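PDB 4WVB: mannosylglycerate hydrolase MGH1-like glycoside hydrolase domain-containing protein from Thermus thermophilus HB8, which probably hydrolyses mannosylglycerate, a solute made by thermophiles under osmotic stress, to mannose and glycerate, and glucosylglycerate to glucose and glycerate. Local coordinates for residues E10-N15 with G407-A412; P29-W34 with V73-S78; G347-G352 with F391-D396. All coordinates share one frame; numbering follows the deposited sequence.

Contact 1 of 3, residues E10-N15 with G407-A412; sequences EVLQRN and GFSWSA. With GLC (alpha-D-glucopyranose), chain F.
Val11 reaches across to the start of helix 409-418 with one methyl, CG1, which rests 3.7 Å from Ala412 CB. Val11 CG1 also lies 3.4 Å from Gly407 O, so that it spans the Gly407 carbonyl, before the N-cap residue, and the first turn of the helix. This follows from chi1 near 164°, which swings CG1 opposite the backbone N and leaves CG2 to graze Gly407 CA. Leu12, the next residue along helix 4-14, adds a second finger: its CD2 lies 3.7 Å from Ser409 O, with Ser409 CB also near. The helices so joined are the first and last of the chain, and bringing them together is consistent with the closed (alpha/alpha)6 barrel expected of a glycosyl hydrolase 63 enzyme. Ser409 is buried here, yet its hydroxyl is satisfied, since OG is hydrogen-bonded to Val22 O in the loop that follows helix 4-14. Phe408, the N-cap residue, has its CB directed away from helix 4-14, and its ring edge meets glucose O6, 3.6 Å from Phe408 CZ. The CB of Trp410 is also directed away from helix 4-14; its ring takes Phe408 CE2 over one face, off toward the rim, and has CH2 3.5 Å from glucose O3.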
loop_
_atom_site.group_PDB
_atom_site.type_symbol
_atom_site.label_atom_id
_atom_site.label_comp_id
_atom_site.label_asym_id
_atom_site.label_seq_id
_atom_site.Cartn_x
_atom_site.Cartn_y
_atom_site.Cartn_z
ATOM N N GLU A 10 -20.659 37.169 -1.860
ATOM C CA GLU A 10 -21.974 37.723 -1.525
ATOM C C GLU A 10 -22.913 36.640 -0.981
ATOM O O GLU A 10 -23.620 36.862 0.006
ATOM C CB GLU A 10 -22.583 38.452 -2.742
ATOM C CG GLU A 10 -21.854 39.755 -3.074
ATOM C CD GLU A 10 -22.111 40.308 -4.483
ATOM O OE1 GLU A 10 -22.970 39.771 -5.235
ATOM O OE2 GLU A 10 -21.425 41.303 -4.838
ATOM N N VAL A 11 -22.887 35.461 -1.607
ATOM C CA VAL A 11 -23.686 34.320 -1.137
ATOM C C VAL A 11 -23.286 33.918 0.280
ATOM O O VAL A 11 -24.144 33.711 1.127
ATOM C CB VAL A 11 -23.528 33.108 -2.080
ATOM C CG1 VAL A 11 -24.020 31.818 -1.430
ATOM C CG2 VAL A 11 -24.247 33.371 -3.401
ATOM N N LEU A 12 -21.981 33.823 0.525
ATOM C CA LEU A 12 -21.481 33.390 1.834
ATOM C C LEU A 12 -21.847 34.408 2.912
ATOM O O LEU A 12 -22.299 34.041 3.995
ATOM C CB LEU A 12 -19.972 33.127 1.789
ATOM C CG LEU A 12 -19.522 31.911 0.950
ATOM C CD1 LEU A 12 -18.024 31.678 1.120
ATOM C CD2 LEU A 12 -20.322 30.675 1.337
ATOM N N GLN A 13 -21.671 35.693 2.598
ATOM C CA GLN A 13 -22.042 36.761 3.516
ATOM C C GLN A 13 -23.538 36.780 3.827
ATOM O O GLN A 13 -23.910 36.967 4.987
ATOM C CB GLN A 13 -21.606 38.123 2.969
ATOM C CG GLN A 13 -20.098 38.289 2.882
ATOM C CD GLN A 13 -19.676 39.576 2.206
ATOM O OE1 GLN A 13 -20.413 40.156 1.402
ATOM N NE2 GLN A 13 -18.469 40.028 2.519
ATOM N N ARG A 14 -24.387 36.595 2.810
ATOM C CA ARG A 14 -25.844 36.601 2.995
ATOM C C ARG A 14 -26.299 35.423 3.850
ATOM O O ARG A 14 -27.230 35.553 4.645
ATOM C CB ARG A 14 -26.596 36.549 1.658
ATOM C CG ARG A 14 -26.518 37.813 0.809
ATOM C CD ARG A 14 -27.522 37.750 -0.344
ATOM N NE ARG A 14 -27.030 38.381 -1.575
ATOM C CZ ARG A 14 -26.888 39.697 -1.764
ATOM N NH1 ARG A 14 -27.180 40.566 -0.798
ATOM N NH2 ARG A 14 -26.438 40.151 -2.931
ATOM N N ASN A 15 -25.617 34.283 3.691
ATOM C CA ASN A 15 -25.923 33.077 4.452
ATOM C C ASN A 15 -25.204 33.001 5.805
ATOM O O ASN A 15 -25.388 32.034 6.551
ATOM C CB ASN A 15 -25.593 31.836 3.616
ATOM C CG ASN A 15 -26.471 31.689 2.383
ATOM O OD1 ASN A 15 -26.139 30.932 1.463
ATOM N ND2 ASN A 15 -27.596 32.388 2.363
ATOM N N GLY A 407 -28.532 30.174 -3.865
ATOM C CA GLY A 407 -27.441 30.713 -3.055
ATOM C C GLY A 407 -26.835 29.590 -2.238
ATOM O O GLY A 407 -26.673 29.721 -1.013
ATOM N N PHE A 408 -26.572 28.469 -2.915
ATOM C CA PHE A 408 -26.119 27.260 -2.245
ATOM C C PHE A 408 -24.666 27.419 -1.829
ATOM O O PHE A 408 -23.767 27.583 -2.651
ATOM C CB PHE A 408 -26.322 26.001 -3.080
ATOM C CG PHE A 408 -26.318 24.751 -2.232
ATOM C CD1 PHE A 408 -27.408 24.435 -1.443
ATOM C CD2 PHE A 408 -25.205 23.932 -2.196
ATOM C CE1 PHE A 408 -27.397 23.312 -0.623
ATOM C CE2 PHE A 408 -25.187 22.814 -1.399
ATOM C CZ PHE A 408 -26.279 22.495 -0.609
ATOM N N SER A 409 -24.455 27.386 -0.522
ATOM C CA SER A 409 -23.203 27.802 0.061
ATOM C C SER A 409 -21.996 26.988 -0.354
ATOM O O SER A 409 -20.965 27.575 -0.652
ATOM C CB SER A 409 -23.310 27.832 1.573
ATOM O OG SER A 409 -24.240 28.825 1.960
ATOM N N TRP A 410 -22.076 25.656 -0.382
ATOM C CA TRP A 410 -20.837 24.922 -0.703
ATOM C C TRP A 410 -20.437 25.090 -2.171
ATOM O O TRP A 410 -19.265 24.954 -2.513
ATOM C CB TRP A 410 -20.814 23.451 -0.251
ATOM C CG TRP A 410 -21.558 22.383 -1.052
ATOM C CD1 TRP A 410 -21.729 22.279 -2.422
ATOM C CD2 TRP A 410 -22.161 21.228 -0.493
ATOM N NE1 TRP A 410 -22.412 21.126 -2.723
ATOM C CE2 TRP A 410 -22.687 20.464 -1.548
ATOM C CE3 TRP A 410 -22.300 20.758 0.824
ATOM C CZ2 TRP A 410 -23.370 19.276 -1.334
ATOM C CZ3 TRP A 410 -22.961 19.589 1.030
ATOM C CH2 TRP A 410 -23.487 18.849 -0.034
ATOM N N SER A 411 -21.411 25.415 -3.024
ATOM C CA SER A 411 -21.106 25.686 -4.422
ATOM C C SER A 411 -20.307 26.974 -4.497
ATOM O O SER A 411 -19.245 27.023 -5.121
ATOM C CB SER A 411 -22.387 25.777 -5.234
ATOM O OG SER A 411 -23.069 24.546 -5.219
ATOM N N ALA A 412 -20.808 28.004 -3.825
ATOM C CA ALA A 412 -20.135 29.288 -3.763
ATOM C C ALA A 412 -18.745 29.120 -3.129
ATOM O O ALA A 412 -17.731 29.625 -3.633
ATOM C CB ALA A 412 -20.969 30.264 -2.949
HETATM C C1 GLC F . -29.257 17.918 1.623
HETATM C C2 GLC F . -27.995 17.345 0.933
HETATM C C3 GLC F . -26.911 17.130 1.992
HETATM C C4 GLC F . -26.584 18.469 2.657
HETATM C C5 GLC F . -27.879 19.085 3.230
HETATM C C6 GLC F . -27.682 20.518 3.708
HETATM O O1 GLC F . -29.766 16.963 2.589
HETATM O O2 GLC F . -28.284 16.122 0.245
HETATM O O3 GLC F . -25.759 16.593 1.370
HETATM O O4 GLC F . -25.523 18.275 3.633
HETATM O O5 GLC F . -28.951 19.165 2.274
HETATM O O6 GLC F . -27.492 21.360 2.590
#

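Contact 2 of 3, residues P29-W34 with V73-S78; sequences PYQWLW and VFHEQS. With GLC (alpha-D-glucopyranose), chain F.
Phe74 presses the edge of its ring onto the face of Tyr30, a T-shaped pair with centroids 5.0 Å apart and planes at 85°. Phe74 CD1 sits over the centre of the tyrosine ring, while Glu76 CG comes in at that ring's edge, 3.8 Å from Tyr30 CE1. The backbone is equally distinctive, for Phe74 is the centre of an inverse gamma turn closed by a weak bond from His75 N to Val73 O. Val73 O also accepts Gln31 N at 3.0 Å, and Val73 N returns a bond to Gln31 O, making Gln31 and Val73 an antiparallel hydrogen-bonded pair. Strand 31-32 thereby forms one border of a small three-stranded sheet whose middle strand is 72-74. Beyond the turn, Glu76 N is bonded to Pro29 O. Gln31, with CG opposite its backbone N (chi1 178°) and the chain extended, carries OE1 to His75 NE2, 2.9 Å away. The bond is nearly straight (168°) and close to the imidazole plane; the Gln31 amide is fixed further by NE2 bonds to Ser36 OG and Glu54 O. At the end of the strand the chain enters the substrate site: glucose C6 lies over one face of Trp32, 3.3 Å from CD1, and, in the helix that follows, Trp34 NE1 donates to glucose O3 at 3.0 Å, with a weak second bond to O4.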
loop_
_atom_site.group_PDB
_atom_site.type_symbol
_atom_site.label_atom_id
_atom_site.label_comp_id
_atom_site.label_asym_id
_atom_site.label_seq_id
_atom_site.Cartn_x
_atom_site.Cartn_y
_atom_site.Cartn_z
ATOM N N PRO A 29 -31.815 29.333 10.723
ATOM C CA PRO A 29 -30.442 29.435 11.205
ATOM C C PRO A 29 -29.962 28.121 11.832
ATOM O O PRO A 29 -29.820 28.028 13.062
ATOM C CB PRO A 29 -30.507 30.578 12.232
ATOM C CG PRO A 29 -31.915 30.582 12.693
ATOM C CD PRO A 29 -32.755 30.117 11.555
ATOM N N TYR A 30 -29.720 27.120 10.982
ATOM C CA TYR A 30 -29.135 25.840 11.391
ATOM C C TYR A 30 -27.815 25.569 10.651
ATOM O O TYR A 30 -27.653 25.978 9.498
ATOM C CB TYR A 30 -30.072 24.677 11.090
ATOM C CG TYR A 30 -31.485 24.821 11.606
ATOM C CD1 TYR A 30 -31.753 25.451 12.817
ATOM C CD2 TYR A 30 -32.552 24.302 10.885
ATOM C CE1 TYR A 30 -33.053 25.561 13.291
ATOM C CE2 TYR A 30 -33.864 24.412 11.354
ATOM C CZ TYR A 30 -34.100 25.037 12.550
ATOM O OH TYR A 30 -35.388 25.145 13.005
ATOM N N GLN A 31 -26.912 24.850 11.316
ATOM C CA GLN A 31 -25.580 24.566 10.785
ATOM C C GLN A 31 -25.479 23.095 10.389
ATOM O O GLN A 31 -25.832 22.239 11.175
ATOM C CB GLN A 31 -24.527 24.879 11.840
ATOM C CG GLN A 31 -23.106 24.575 11.398
ATOM C CD GLN A 31 -22.047 25.188 12.297
ATOM O OE1 GLN A 31 -22.290 25.463 13.481
ATOM N NE2 GLN A 31 -20.847 25.382 11.744
ATOM N N TRP A 32 -24.958 22.804 9.194
ATOM C CA TRP A 32 -24.840 21.425 8.734
ATOM C C TRP A 32 -23.354 21.039 8.736
ATOM O O TRP A 32 -22.497 21.861 8.389
ATOM C CB TRP A 32 -25.420 21.272 7.325
ATOM C CG TRP A 32 -26.857 20.769 7.178
ATOM C CD1 TRP A 32 -27.249 19.504 6.794
ATOM C CD2 TRP A 32 -28.064 21.522 7.336
ATOM N NE1 TRP A 32 -28.614 19.435 6.713
ATOM C CE2 TRP A 32 -29.141 20.656 7.044
ATOM C CE3 TRP A 32 -28.341 22.835 7.705
ATOM C CZ2 TRP A 32 -30.470 21.064 7.115
ATOM C CZ3 TRP A 32 -29.669 23.246 7.761
ATOM C CH2 TRP A 32 -30.710 22.367 7.480
ATOM N N LEU A 33 -23.081 19.787 9.087
ATOM C CA LEU A 33 -21.717 19.287 9.297
ATOM C C LEU A 33 -20.860 19.319 8.042
ATOM O O LEU A 33 -19.786 19.970 8.051
ATOM C CB LEU A 33 -21.748 17.852 9.844
ATOM C CG LEU A 33 -20.459 17.181 10.340
ATOM C CD1 LEU A 33 -20.842 15.884 11.039
ATOM C CD2 LEU A 33 -19.431 16.872 9.262
ATOM N N TRP A 34 -21.243 18.609 6.977
ATOM C CA TRP A 34 -20.298 18.593 5.843
ATOM C C TRP A 34 -20.341 19.888 5.065
ATOM O O TRP A 34 -19.292 20.344 4.607
ATOM C CB TRP A 34 -20.216 17.309 4.973
ATOM C CG TRP A 34 -21.232 16.997 3.982
ATOM C CD1 TRP A 34 -22.548 17.343 3.997
ATOM C CD2 TRP A 34 -21.045 16.155 2.827
ATOM N NE1 TRP A 34 -23.185 16.787 2.902
ATOM C CE2 TRP A 34 -22.278 16.058 2.172
ATOM C CE3 TRP A 34 -19.939 15.484 2.286
ATOM C CZ2 TRP A 34 -22.447 15.309 1.001
ATOM C CZ3 TRP A 34 -20.104 14.753 1.117
ATOM C CH2 TRP A 34 -21.340 14.657 0.497
ATOM N N VAL A 73 -26.744 21.097 13.691
ATOM C CA VAL A 73 -26.839 21.827 14.938
ATOM C C VAL A 73 -27.979 22.850 14.790
ATOM O O VAL A 73 -27.952 23.749 13.912
ATOM C CB VAL A 73 -25.514 22.539 15.258
ATOM C CG1 VAL A 73 -25.630 23.289 16.577
ATOM C CG2 VAL A 73 -24.366 21.541 15.304
ATOM N N PHE A 74 -29.000 22.717 15.628
ATOM C CA PHE A 74 -30.184 23.595 15.511
ATOM C C PHE A 74 -29.991 24.888 16.310
ATOM O O PHE A 74 -30.611 25.088 17.346
ATOM C CB PHE A 74 -31.446 22.863 15.967
ATOM C CG PHE A 74 -31.787 21.666 15.125
ATOM C CD1 PHE A 74 -32.302 21.837 13.842
ATOM C CD2 PHE A 74 -31.578 20.370 15.591
ATOM C CE1 PHE A 74 -32.613 20.739 13.061
ATOM C CE2 PHE A 74 -31.891 19.263 14.804
ATOM C CZ PHE A 74 -32.403 19.459 13.536
ATOM N N HIS A 75 -29.148 25.773 15.806
ATOM C CA HIS A 75 -28.790 26.974 16.557
ATOM C C HIS A 75 -30.003 27.838 16.890
ATOM O O HIS A 75 -30.091 28.347 18.005
ATOM C CB HIS A 75 -27.779 27.832 15.800
ATOM C CG HIS A 75 -26.409 27.227 15.695
ATOM N ND1 HIS A 75 -25.553 27.121 16.767
ATOM C CD2 HIS A 75 -25.732 26.738 14.626
ATOM C CE1 HIS A 75 -24.410 26.589 16.368
ATOM N NE2 HIS A 75 -24.501 26.330 15.076
ATOM N N GLU A 76 -30.887 28.034 15.912
ATOM C CA GLU A 76 -32.054 28.933 16.047
ATOM C C GLU A 76 -31.710 30.425 16.236
ATOM O O GLU A 76 -32.582 31.234 16.545
ATOM C CB GLU A 76 -32.998 28.418 17.144
ATOM C CG GLU A 76 -33.637 27.090 16.753
ATOM C CD GLU A 76 -34.505 26.484 17.844
ATOM O OE1 GLU A 76 -34.550 27.045 18.961
ATOM O OE2 GLU A 76 -35.134 25.433 17.581
ATOM N N GLN A 77 -30.450 30.791 16.002
ATOM C CA GLN A 77 -29.978 32.160 16.180
ATOM C C GLN A 77 -28.576 32.242 15.609
ATOM O O GLN A 77 -27.955 31.216 15.322
ATOM C CB GLN A 77 -29.919 32.537 17.668
ATOM C CG GLN A 77 -29.015 31.624 18.481
ATOM C CD GLN A 77 -29.103 31.863 19.977
ATOM O OE1 GLN A 77 -28.912 32.976 20.447
ATOM N NE2 GLN A 77 -29.375 30.807 20.731
ATOM N N SER A 78 -28.076 33.462 15.484
ATOM C CA SER A 78 -26.700 33.706 15.092
ATOM C C SER A 78 -25.767 33.434 16.270
ATOM O O SER A 78 -26.211 33.437 17.421
ATOM C CB SER A 78 -26.548 35.146 14.602
ATOM O OG SER A 78 -27.192 35.319 13.348
HETATM C C1 GLC F . -29.257 17.918 1.623
HETATM C C2 GLC F . -27.995 17.345 0.933
HETATM C C3 GLC F . -26.911 17.130 1.992
HETATM C C4 GLC F . -26.584 18.469 2.657
HETATM C C5 GLC F . -27.879 19.085 3.230
HETATM C C6 GLC F . -27.682 20.518 3.708
HETATM O O1 GLC F . -29.766 16.963 2.589
HETATM O O2 GLC F . -28.284 16.122 0.245
HETATM O O3 GLC F . -25.759 16.593 1.370
HETATM O O4 GLC F . -25.523 18.275 3.633
HETATM O O5 GLC F . -28.951 19.165 2.274
HETATM O O6 GLC F . -27.492 21.360 2.590
#

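Contact 3 of 3, residues G347-G352 with F391-D396; sequences GRYWRG and FREYYD. With GLC (alpha-D-glucopyranose), chain F.
The Tyr394 ring carries Tyr349 CA over the centre of one face, a CH-pi contact 3.8 Å from the ring centroid, and meets Gly347 O at its edge, 3.2 Å from Tyr394 CE2. The Tyr349 ring has Trp350 CD1 over one face; at its edge lie Tyr394 CE1 and Glu393 OE2, the latter 3.5 Å from Tyr349 CE1. Tyr349 and the Glu393 carboxylate stand almost perpendicular, at 88°. Glu393 is probably the catalytic proton acceptor; Gly405 N binds OE1, while OE2 lies 3.9 Å from glucose C1. Tyr349 and Trp350 occupy the middle of a type II' turn, and Trp350 NE1 donates an almost straight bond (167°) to glucose O2. Tyr394 reaches this turn with CG lodged between its own backbone N and carbonyl carbon (chi1 54°). With Tyr394 cut back to an alanine, the ring face against Tyr349 CA would be gone, which would probably open a gap there and let Tyr349 shift relative to Glu393. Across from this turn, strand 394-395 pairs with 402-403, where Glu393 and Tyr394 form a classic bulge opposite Arg403. Tyr395 packs on helix 372-389, Phe391 reaches helices 4-14 and 409-418, and the turn itself lies in the loop leading to helix 356-368.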
loop_
_atom_site.group_PDB
_atom_site.type_symbol
_atom_site.label_atom_id
_atom_site.label_comp_id
_atom_site.label_asym_id
_atom_site.label_seq_id
_atom_site.Cartn_x
_atom_site.Cartn_y
_atom_site.Cartn_z
ATOM N N GLY A 347 -32.736 15.272 -13.160
ATOM C CA GLY A 347 -33.054 16.394 -12.284
ATOM C C GLY A 347 -33.278 16.071 -10.825
ATOM O O GLY A 347 -33.635 16.980 -10.082
ATOM N N ARG A 348 -33.072 14.820 -10.380
ATOM C CA ARG A 348 -33.590 14.435 -9.048
ATOM C C ARG A 348 -32.549 14.235 -7.912
ATOM O O ARG A 348 -32.323 13.120 -7.457
ATOM C CB ARG A 348 -34.460 13.194 -9.207
ATOM C CG ARG A 348 -35.470 13.002 -8.086
ATOM C CD ARG A 348 -36.420 11.847 -8.379
ATOM N NE ARG A 348 -36.588 10.991 -7.204
ATOM C CZ ARG A 348 -36.961 9.707 -7.224
ATOM N NH1 ARG A 348 -37.225 9.070 -8.365
ATOM N NH2 ARG A 348 -37.064 9.042 -6.079
ATOM N N TYR A 349 -31.938 15.322 -7.448
ATOM C CA TYR A 349 -31.116 15.299 -6.236
ATOM C C TYR A 349 -29.856 14.404 -6.450
ATOM O O TYR A 349 -29.006 14.753 -7.274
ATOM C CB TYR A 349 -32.049 14.875 -5.085
ATOM C CG TYR A 349 -31.751 15.327 -3.696
ATOM C CD1 TYR A 349 -31.088 16.526 -3.420
ATOM C CD2 TYR A 349 -32.201 14.555 -2.615
ATOM C CE1 TYR A 349 -30.827 16.892 -2.106
ATOM C CE2 TYR A 349 -31.968 14.927 -1.317
ATOM C CZ TYR A 349 -31.285 16.084 -1.066
ATOM O OH TYR A 349 -31.075 16.402 0.247
ATOM N N TRP A 350 -29.734 13.255 -5.764
ATOM C CA TRP A 350 -28.561 12.378 -5.915
ATOM C C TRP A 350 -28.792 11.207 -6.891
ATOM O O TRP A 350 -28.066 10.207 -6.881
ATOM C CB TRP A 350 -28.117 11.850 -4.540
ATOM C CG TRP A 350 -27.612 12.930 -3.650
ATOM C CD1 TRP A 350 -28.326 13.629 -2.721
ATOM C CD2 TRP A 350 -26.286 13.456 -3.620
ATOM N NE1 TRP A 350 -27.521 14.559 -2.115
ATOM C CE2 TRP A 350 -26.255 14.453 -2.636
ATOM C CE3 TRP A 350 -25.108 13.163 -4.318
ATOM C CZ2 TRP A 350 -25.095 15.164 -2.329
ATOM C CZ3 TRP A 350 -23.958 13.877 -4.018
ATOM C CH2 TRP A 350 -23.956 14.857 -3.032
ATOM N N ARG A 351 -29.775 11.338 -7.779
ATOM C CA ARG A 351 -30.122 10.254 -8.680
ATOM C C ARG A 351 -29.725 10.560 -10.132
ATOM O O ARG A 351 -30.378 10.106 -11.051
ATOM C CB ARG A 351 -31.625 9.968 -8.570
ATOM C CG ARG A 351 -32.036 9.546 -7.153
ATOM C CD ARG A 351 -33.503 9.188 -7.046
ATOM N NE ARG A 351 -33.794 7.863 -7.569
ATOM C CZ ARG A 351 -33.720 6.733 -6.885
ATOM N NH1 ARG A 351 -33.312 6.736 -5.620
ATOM N NH2 ARG A 351 -34.034 5.578 -7.478
ATOM N N GLY A 352 -28.640 11.299 -10.338
ATOM C CA GLY A 352 -28.232 11.698 -11.704
ATOM C C GLY A 352 -27.528 13.047 -11.761
ATOM O O GLY A 352 -26.514 13.163 -12.411
ATOM N N PHE A 391 -25.129 29.844 -8.120
ATOM C CA PHE A 391 -24.730 28.876 -7.098
ATOM C C PHE A 391 -25.940 28.090 -6.637
ATOM O O PHE A 391 -26.728 28.555 -5.818
ATOM C CB PHE A 391 -24.003 29.601 -5.957
ATOM C CG PHE A 391 -22.834 30.392 -6.441
ATOM C CD1 PHE A 391 -21.706 29.746 -6.911
ATOM C CD2 PHE A 391 -22.897 31.770 -6.534
ATOM C CE1 PHE A 391 -20.636 30.469 -7.415
ATOM C CE2 PHE A 391 -21.832 32.503 -7.033
ATOM C CZ PHE A 391 -20.696 31.856 -7.459
ATOM N N ARG A 392 -26.071 26.890 -7.196
ATOM C CA ARG A 392 -27.212 26.033 -6.943
ATOM C C ARG A 392 -26.752 24.728 -6.318
ATOM O O ARG A 392 -25.579 24.357 -6.373
ATOM C CB ARG A 392 -27.949 25.717 -8.240
ATOM C CG ARG A 392 -28.481 26.920 -9.015
ATOM C CD ARG A 392 -29.504 27.725 -8.232
ATOM N NE ARG A 392 -30.681 26.936 -7.881
ATOM C CZ ARG A 392 -31.771 26.813 -8.641
ATOM N NH1 ARG A 392 -31.843 27.400 -9.833
ATOM N NH2 ARG A 392 -32.804 26.088 -8.212
ATOM N N GLU A 393 -27.710 24.000 -5.772
ATOM C CA GLU A 393 -27.420 22.739 -5.080
ATOM C C GLU A 393 -26.929 21.641 -6.024
ATOM O O GLU A 393 -25.966 20.932 -5.733
ATOM C CB GLU A 393 -28.668 22.283 -4.353
ATOM C CG GLU A 393 -28.434 21.196 -3.336
ATOM C CD GLU A 393 -29.615 20.999 -2.408
ATOM O OE1 GLU A 393 -30.590 21.767 -2.515
ATOM O OE2 GLU A 393 -29.568 20.072 -1.571
ATOM N N TYR A 394 -27.608 21.474 -7.152
ATOM C CA TYR A 394 -27.188 20.441 -8.101
ATOM C C TYR A 394 -27.625 20.869 -9.490
ATOM O O TYR A 394 -28.368 21.855 -9.632
ATOM C CB TYR A 394 -27.719 19.051 -7.709
ATOM C CG TYR A 394 -29.206 18.981 -7.497
ATOM C CD1 TYR A 394 -29.771 19.289 -6.251
ATOM C CD2 TYR A 394 -30.057 18.611 -8.528
ATOM C CE1 TYR A 394 -31.142 19.230 -6.050
ATOM C CE2 TYR A 394 -31.428 18.548 -8.334
ATOM C CZ TYR A 394 -31.961 18.871 -7.096
ATOM O OH TYR A 394 -33.333 18.812 -6.921
ATOM N N TYR A 395 -27.146 20.145 -10.495
ATOM C CA TYR A 395 -27.308 20.553 -11.875
ATOM C C TYR A 395 -27.653 19.370 -12.748
ATOM O O TYR A 395 -27.121 18.263 -12.575
ATOM C CB TYR A 395 -26.040 21.236 -12.398
ATOM C CG TYR A 395 -25.615 22.447 -11.585
ATOM C CD1 TYR A 395 -24.901 22.292 -10.408
ATOM C CD2 TYR A 395 -25.890 23.745 -12.011
ATOM C CE1 TYR A 395 -24.528 23.380 -9.642
ATOM C CE2 TYR A 395 -25.515 24.845 -11.257
ATOM C CZ TYR A 395 -24.813 24.669 -10.077
ATOM O OH TYR A 395 -24.414 25.766 -9.332
ATOM N N ASP A 396 -28.578 19.606 -13.677
ATOM C CA ASP A 396 -28.930 18.622 -14.671
ATOM C C ASP A 396 -27.710 18.380 -15.574
ATOM O O ASP A 396 -27.177 19.315 -16.151
ATOM C CB ASP A 396 -30.134 19.154 -15.487
ATOM C CG ASP A 396 -30.661 18.151 -16.495
ATOM O OD1 ASP A 396 -29.899 17.642 -17.336
ATOM O OD2 ASP A 396 -31.860 17.856 -16.429
HETATM C C1 GLC F . -29.257 17.918 1.623
HETATM C C2 GLC F . -27.995 17.345 0.933
HETATM C C3 GLC F . -26.911 17.130 1.992
HETATM C C4 GLC F . -26.584 18.469 2.657
HETATM C C5 GLC F . -27.879 19.085 3.230
HETATM C C6 GLC F . -27.682 20.518 3.708
HETATM O O1 GLC F . -29.766 16.963 2.589
HETATM O O2 GLC F . -28.284 16.122 0.245
HETATM O O3 GLC F . -25.759 16.593 1.370
HETATM O O4 GLC F . -25.523 18.275 3.633
HETATM O O5 GLC F . -28.951 19.165 2.274
HETATM O O6 GLC F . -27.492 21.360 2.590
#

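Set side by side, the three contacts illustrate how a single sugar site is assembled from distant parts of a chain. Contact 1 is wholly buried and mostly aliphatic, helix against helix; contacts 2 and 3 are partly buried, and aromatic rings take part in both. Only contact 2 ties its segments with clear hydrogen bonds, in strand fashion, whereas contact 3 joins turn and strand by ring packing. Contacts 1 and 3 share a border: Phe408 N lies 2.9 Å from Phe391 O, probably a hydrogen bond. Trp410 of contact 1 packs on Trp34 of contact 2, and Trp34 approaches Trp350 of contact 3. All three touch the same glucose.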